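Local coordinates for protein DNA alpha-glucosyltransferase (Enterobacteria phage T4, PDB 1XV5) that is a phage glucosyltransferase of the GT-B clan, built from two domains that each carry a parallel beta-sheet flanked by helices, at residues His33-Phe45 with Asp52-Lys64. Residues are numbered along the deposited sequence; the frame is centred on the assembly and turned at random.
Sequences HEVTLVYAKDKSF and DHKSFSIPVILAK
V38, Y39 and A40 pair in parallel with I58, P59 and V60, joining the edge strand 58-60 to strand 34-40 at the margin of the first of the two Rossmann-like sheets of this GT-B protein. Backbone bonds alternate along the ladder: I58 N gives to L37 O (2.7 Å), Y39 N to I58 O, V60 N to Y39 O, and K41 N to V60 O, this last donor 45° out of the carbonyl plane. P59 N points away from strand 34-40, so its missing N-H costs the ladder nothing; P59 CA makes a CA-H...O contact to Y39 O, as V38 CA and A40 CA do to I58 O and V60 O.

On one face of the sheet, V38 CG1 meets V60 CG1 at 3.7 Å, and V38 CG2 turns to I58 CB. On the other, Y39 CG lies between backbone N and carbonyl carbon (chi1 68°), which carries the ring across to the proline: P59 CA lies over one ring face, offset toward the rim, and P59 CB comes within 3.5 Å of Y39 CZ. A water in the plane of the Y39 ring joins Y39 OH and, less certainly, the doubtfully placed S57 OG. A second water accepts from L37 N and donates to F56 O; L37 CD2 touches the edge of the F56 ring at CE2 (3.6 Å).

The carboxylate of D42 grips the turning chain: OD2 takes L62 N (2.8 Å) and OD1 takes A63 N (2.9 Å), both through syn lone pairs. OD1 also bonds T93 OG1.

Helix 66-73 covers the V38, I58 and V60 face through L72, K68 and A69, whereas L22 of helix 17-30 packs against L37 and F56; strand 34-40 bonds to strand 3-8, deeper in the sheet.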
loop_
_atom_site.group_PDB
_atom_site.type_symbol
_atom_site.label_atom_id
_atom_site.label_comp_id
_atom_site.label_asym_id
_atom_site.label_seq_id
_atom_site.Cartn_x
_atom_site.Cartn_y
_atom_site.Cartn_z
ATOM N N HIS A 33 4.505 22.618 -6.738
ATOM C CA HIS A 33 3.723 23.043 -5.584
ATOM C C HIS A 33 4.545 22.964 -4.304
ATOM O O HIS A 33 5.562 22.277 -4.252
ATOM C CB HIS A 33 2.474 22.171 -5.451
ATOM C CG HIS A 33 1.588 22.211 -6.654
ATOM N ND1 HIS A 33 0.735 23.261 -6.917
ATOM C CD2 HIS A 33 1.455 21.349 -7.690
ATOM C CE1 HIS A 33 0.115 23.043 -8.064
ATOM N NE2 HIS A 33 0.535 21.890 -8.552
ATOM N N GLU A 34 4.109 23.687 -3.277
ATOM C CA GLU A 34 4.794 23.673 -1.989
ATOM C C GLU A 34 4.083 22.664 -1.103
ATOM O O GLU A 34 2.853 22.631 -1.058
ATOM C CB GLU A 34 4.761 25.059 -1.341
ATOM C CG GLU A 34 5.679 26.067 -2.011
ATOM C CD GLU A 34 5.698 27.404 -1.298
ATOM O OE1 GLU A 34 6.546 28.252 -1.649
ATOM O OE2 GLU A 34 4.865 27.610 -0.389
ATOM N N VAL A 35 4.852 21.845 -0.392
ATOM C CA VAL A 35 4.256 20.821 0.454
ATOM C C VAL A 35 4.806 20.710 1.870
ATOM O O VAL A 35 6.008 20.816 2.098
ATOM C CB VAL A 35 4.397 19.422 -0.202
ATOM C CG1 VAL A 35 3.736 18.361 0.664
ATOM C CG2 VAL A 35 3.787 19.437 -1.595
ATOM N N THR A 36 3.902 20.500 2.820
ATOM C CA THR A 36 4.284 20.289 4.208
ATOM C C THR A 36 3.664 18.947 4.568
ATOM O O THR A 36 2.486 18.711 4.297
ATOM C CB THR A 36 3.730 21.378 5.156
ATOM O OG1 THR A 36 2.302 21.423 5.063
ATOM C CG2 THR A 36 4.317 22.734 4.809
ATOM N N LEU A 37 4.467 18.053 5.133
ATOM C CA LEU A 37 3.977 16.737 5.523
ATOM C C LEU A 37 3.921 16.721 7.039
ATOM O O LEU A 37 4.950 16.812 7.706
ATOM C CB LEU A 37 4.921 15.644 5.013
ATOM C CG LEU A 37 4.555 14.196 5.351
ATOM C CD1 LEU A 37 3.221 13.834 4.713
ATOM C CD2 LEU A 37 5.647 13.274 4.845
ATOM N N VAL A 38 2.711 16.602 7.571
ATOM C CA VAL A 38 2.484 16.616 9.011
ATOM C C VAL A 38 1.839 15.326 9.502
ATOM O O VAL A 38 0.935 14.798 8.862
ATOM C CB VAL A 38 1.554 17.790 9.384
ATOM C CG1 VAL A 38 1.313 17.825 10.886
ATOM C CG2 VAL A 38 2.150 19.095 8.893
ATOM N N TYR A 39 2.303 14.818 10.639
ATOM C CA TYR A 39 1.713 13.610 11.196
ATOM C C TYR A 39 1.586 13.699 12.710
ATOM O O TYR A 39 2.423 14.304 13.378
ATOM C CB TYR A 39 2.524 12.364 10.812
ATOM C CG TYR A 39 3.900 12.265 11.431
ATOM C CD1 TYR A 39 4.988 12.947 10.886
ATOM C CD2 TYR A 39 4.117 11.470 12.557
ATOM C CE1 TYR A 39 6.261 12.836 11.445
ATOM C CE2 TYR A 39 5.379 11.355 13.123
ATOM C CZ TYR A 39 6.447 12.038 12.562
ATOM O OH TYR A 39 7.697 11.914 13.122
ATOM N N ALA A 40 0.521 13.104 13.239
ATOM C CA ALA A 40 0.273 13.097 14.677
ATOM C C ALA A 40 1.275 12.165 15.345
ATOM O O ALA A 40 1.391 10.996 14.975
ATOM C CB ALA A 40 -1.147 12.633 14.962
ATOM N N LYS A 41 1.994 12.687 16.332
ATOM C CA LYS A 41 3.002 11.913 17.046
ATOM C C LYS A 41 2.419 11.219 18.278
ATOM O O LYS A 41 3.099 10.434 18.939
ATOM C CB LYS A 41 4.147 12.841 17.461
ATOM C CG LYS A 41 5.333 12.150 18.104
ATOM C CD LYS A 41 6.409 13.157 18.479
ATOM C CE LYS A 41 7.622 12.469 19.086
ATOM N NZ LYS A 41 8.677 13.450 19.458
ATOM N N ASP A 42 1.154 11.508 18.569
ATOM C CA ASP A 42 0.458 10.941 19.724
ATOM C C ASP A 42 0.620 9.432 19.853
ATOM O O ASP A 42 0.777 8.908 20.955
ATOM C CB ASP A 42 -1.026 11.300 19.656
ATOM C CG ASP A 42 -1.253 12.793 19.572
ATOM O OD1 ASP A 42 -1.812 13.372 20.530
ATOM O OD2 ASP A 42 -0.861 13.392 18.547
ATOM N N LYS A 43 0.577 8.734 18.725
ATOM C CA LYS A 43 0.732 7.288 18.735
ATOM C C LYS A 43 1.962 6.912 17.915
ATOM O O LYS A 43 2.156 7.416 16.807
ATOM C CB LYS A 43 -0.516 6.619 18.155
ATOM C CG LYS A 43 -0.484 5.102 18.208
ATOM C CD LYS A 43 -1.792 4.509 17.716
ATOM C CE LYS A 43 -1.766 2.992 17.787
ATOM N NZ LYS A 43 -3.052 2.401 17.330
ATOM N N SER A 44 2.796 6.037 18.468
ATOM C CA SER A 44 4.013 5.604 17.790
ATOM C C SER A 44 3.829 4.250 17.120
ATOM O O SER A 44 2.980 3.453 17.523
ATOM C CB SER A 44 5.172 5.530 18.785
ATOM O OG SER A 44 4.876 4.628 19.836
ATOM N N PHE A 45 4.631 3.995 16.091
ATOM C CA PHE A 45 4.549 2.739 15.366
ATOM C C PHE A 45 5.915 2.103 15.165
ATOM O O PHE A 45 6.945 2.773 15.233
ATOM C CB PHE A 45 3.874 2.954 14.011
ATOM C CG PHE A 45 2.513 3.580 14.107
ATOM C CD1 PHE A 45 2.374 4.953 14.280
ATOM C CD2 PHE A 45 1.369 2.794 14.034
ATOM C CE1 PHE A 45 1.115 5.536 14.379
ATOM C CE2 PHE A 45 0.102 3.369 14.132
ATOM C CZ PHE A 45 -0.024 4.742 14.303
ATOM N N ASP A 52 11.914 6.849 4.036
ATOM C CA ASP A 52 12.684 8.052 4.315
ATOM C C ASP A 52 11.768 9.266 4.404
ATOM O O ASP A 52 11.065 9.595 3.447
ATOM C CB ASP A 52 13.725 8.282 3.223
ATOM C CG ASP A 52 14.598 9.482 3.506
ATOM O OD1 ASP A 52 15.338 9.448 4.512
ATOM O OD2 ASP A 52 14.535 10.459 2.729
ATOM N N HIS A 53 11.780 9.939 5.550
ATOM C CA HIS A 53 10.922 11.104 5.732
ATOM C C HIS A 53 11.438 12.047 6.816
ATOM O O HIS A 53 11.103 13.232 6.833
ATOM C CB HIS A 53 9.525 10.656 6.148
ATOM C CG HIS A 53 9.472 10.100 7.537
ATOM N ND1 HIS A 53 9.748 8.782 7.825
ATOM C CD2 HIS A 53 9.237 10.704 8.727
ATOM C CE1 HIS A 53 9.686 8.597 9.132
ATOM N NE2 HIS A 53 9.378 9.748 9.702
ATOM N N LYS A 54 12.230 11.503 7.730
ATOM C CA LYS A 54 12.747 12.266 8.860
ATOM C C LYS A 54 13.323 13.651 8.579
ATOM O O LYS A 54 13.247 14.533 9.434
ATOM C CB LYS A 54 13.778 11.424 9.613
ATOM C CG LYS A 54 13.190 10.177 10.261
ATOM C CD LYS A 54 14.280 9.275 10.816
ATOM C CE LYS A 54 13.706 7.965 11.339
ATOM N NZ LYS A 54 14.783 6.984 11.668
ATOM N N SER A 55 13.879 13.859 7.390
ATOM C CA SER A 55 14.477 15.150 7.061
ATOM C C SER A 55 13.477 16.252 6.711
ATOM O O SER A 55 13.866 17.411 6.555
ATOM C CB SER A 55 15.470 14.992 5.906
ATOM O OG SER A 55 14.799 14.718 4.689
ATOM N N PHE A 56 12.200 15.908 6.583
ATOM C CA PHE A 56 11.200 16.913 6.239
ATOM C C PHE A 56 9.848 16.754 6.933
ATOM O O PHE A 56 9.086 17.715 7.027
ATOM C CB PHE A 56 10.980 16.944 4.722
ATOM C CG PHE A 56 10.626 15.605 4.132
ATOM C CD1 PHE A 56 11.616 14.777 3.609
ATOM C CD2 PHE A 56 9.308 15.160 4.126
ATOM C CE1 PHE A 56 11.298 13.522 3.088
ATOM C CE2 PHE A 56 8.981 13.906 3.609
ATOM C CZ PHE A 56 9.978 13.086 3.089
ATOM N N SER A 57 9.543 15.551 7.411
ATOM C CA SER A 57 8.262 15.312 8.073
ATOM C C SER A 57 8.126 16.150 9.338
ATOM O O SER A 57 9.085 16.311 10.092
ATOM C CB SER A 57 8.107 13.833 8.425
ATOM O OG SER A 57 9.059 13.445 9.394
ATOM N N ILE A 58 6.924 16.667 9.569
ATOM C CA ILE A 58 6.647 17.505 10.731
ATOM C C ILE A 58 5.740 16.809 11.743
ATOM O O ILE A 58 4.536 16.670 11.524
ATOM C CB ILE A 58 5.971 18.824 10.308
ATOM C CG1 ILE A 58 6.848 19.554 9.291
ATOM C CG2 ILE A 58 5.726 19.702 11.532
ATOM C CD1 ILE A 58 6.176 20.758 8.654
ATOM N N PRO A 59 6.309 16.355 12.867
ATOM C CA PRO A 59 5.495 15.685 13.878
ATOM C C PRO A 59 4.805 16.698 14.787
ATOM O O PRO A 59 5.331 17.783 15.031
ATOM C CB PRO A 59 6.517 14.840 14.627
ATOM C CG PRO A 59 7.725 15.711 14.602
ATOM C CD PRO A 59 7.744 16.230 13.178
ATOM N N VAL A 60 3.623 16.345 15.273
ATOM C CA VAL A 60 2.884 17.221 16.165
ATOM C C VAL A 60 2.042 16.385 17.115
ATOM O O VAL A 60 1.414 15.403 16.711
ATOM C CB VAL A 60 1.975 18.198 15.376
ATOM C CG1 VAL A 60 0.931 17.428 14.582
ATOM C CG2 VAL A 60 1.310 19.177 16.331
ATOM N N ILE A 61 2.054 16.760 18.389
ATOM C CA ILE A 61 1.276 16.048 19.391
ATOM C C ILE A 61 -0.072 16.742 19.470
ATOM O O ILE A 61 -0.189 17.829 20.034
ATOM C CB ILE A 61 1.953 16.102 20.771
ATOM C CG1 ILE A 61 3.412 15.650 20.653
ATOM C CG2 ILE A 61 1.208 15.201 21.744
ATOM C CD1 ILE A 61 4.212 15.817 21.933
ATOM N N LEU A 62 -1.088 16.114 18.892
ATOM C CA LEU A 62 -2.425 16.686 18.875
ATOM C C LEU A 62 -2.963 16.979 20.268
ATOM O O LEU A 62 -3.568 18.024 20.497
ATOM C CB LEU A 62 -3.389 15.751 18.138
ATOM C CG LEU A 62 -3.114 15.509 16.649
ATOM C CD1 LEU A 62 -4.146 14.539 16.095
ATOM C CD2 LEU A 62 -3.164 16.823 15.889
ATOM N N ALA A 63 -2.737 16.055 21.194
ATOM C CA ALA A 63 -3.221 16.214 22.558
ATOM C C ALA A 63 -2.560 17.349 23.335
ATOM O O ALA A 63 -3.115 17.822 24.327
ATOM C CB ALA A 63 -3.049 14.907 23.319
ATOM N N LYS A 64 -1.391 17.802 22.888
ATOM C CA LYS A 64 -0.686 18.856 23.611
ATOM C C LYS A 64 -0.169 20.018 22.771
ATOM O O LYS A 64 0.322 21.008 23.314
ATOM C CB LYS A 64 0.480 18.242 24.383
ATOM C CG LYS A 64 0.072 17.081 25.271
ATOM C CD LYS A 64 1.263 16.505 26.002
ATOM C CE LYS A 64 0.855 15.367 26.921
ATOM N NZ LYS A 64 2.020 14.827 27.674
HETATM O O HOH W 1 7.172 18.999 5.477
HETATM O O HOH W 2 9.865 13.113 11.894
#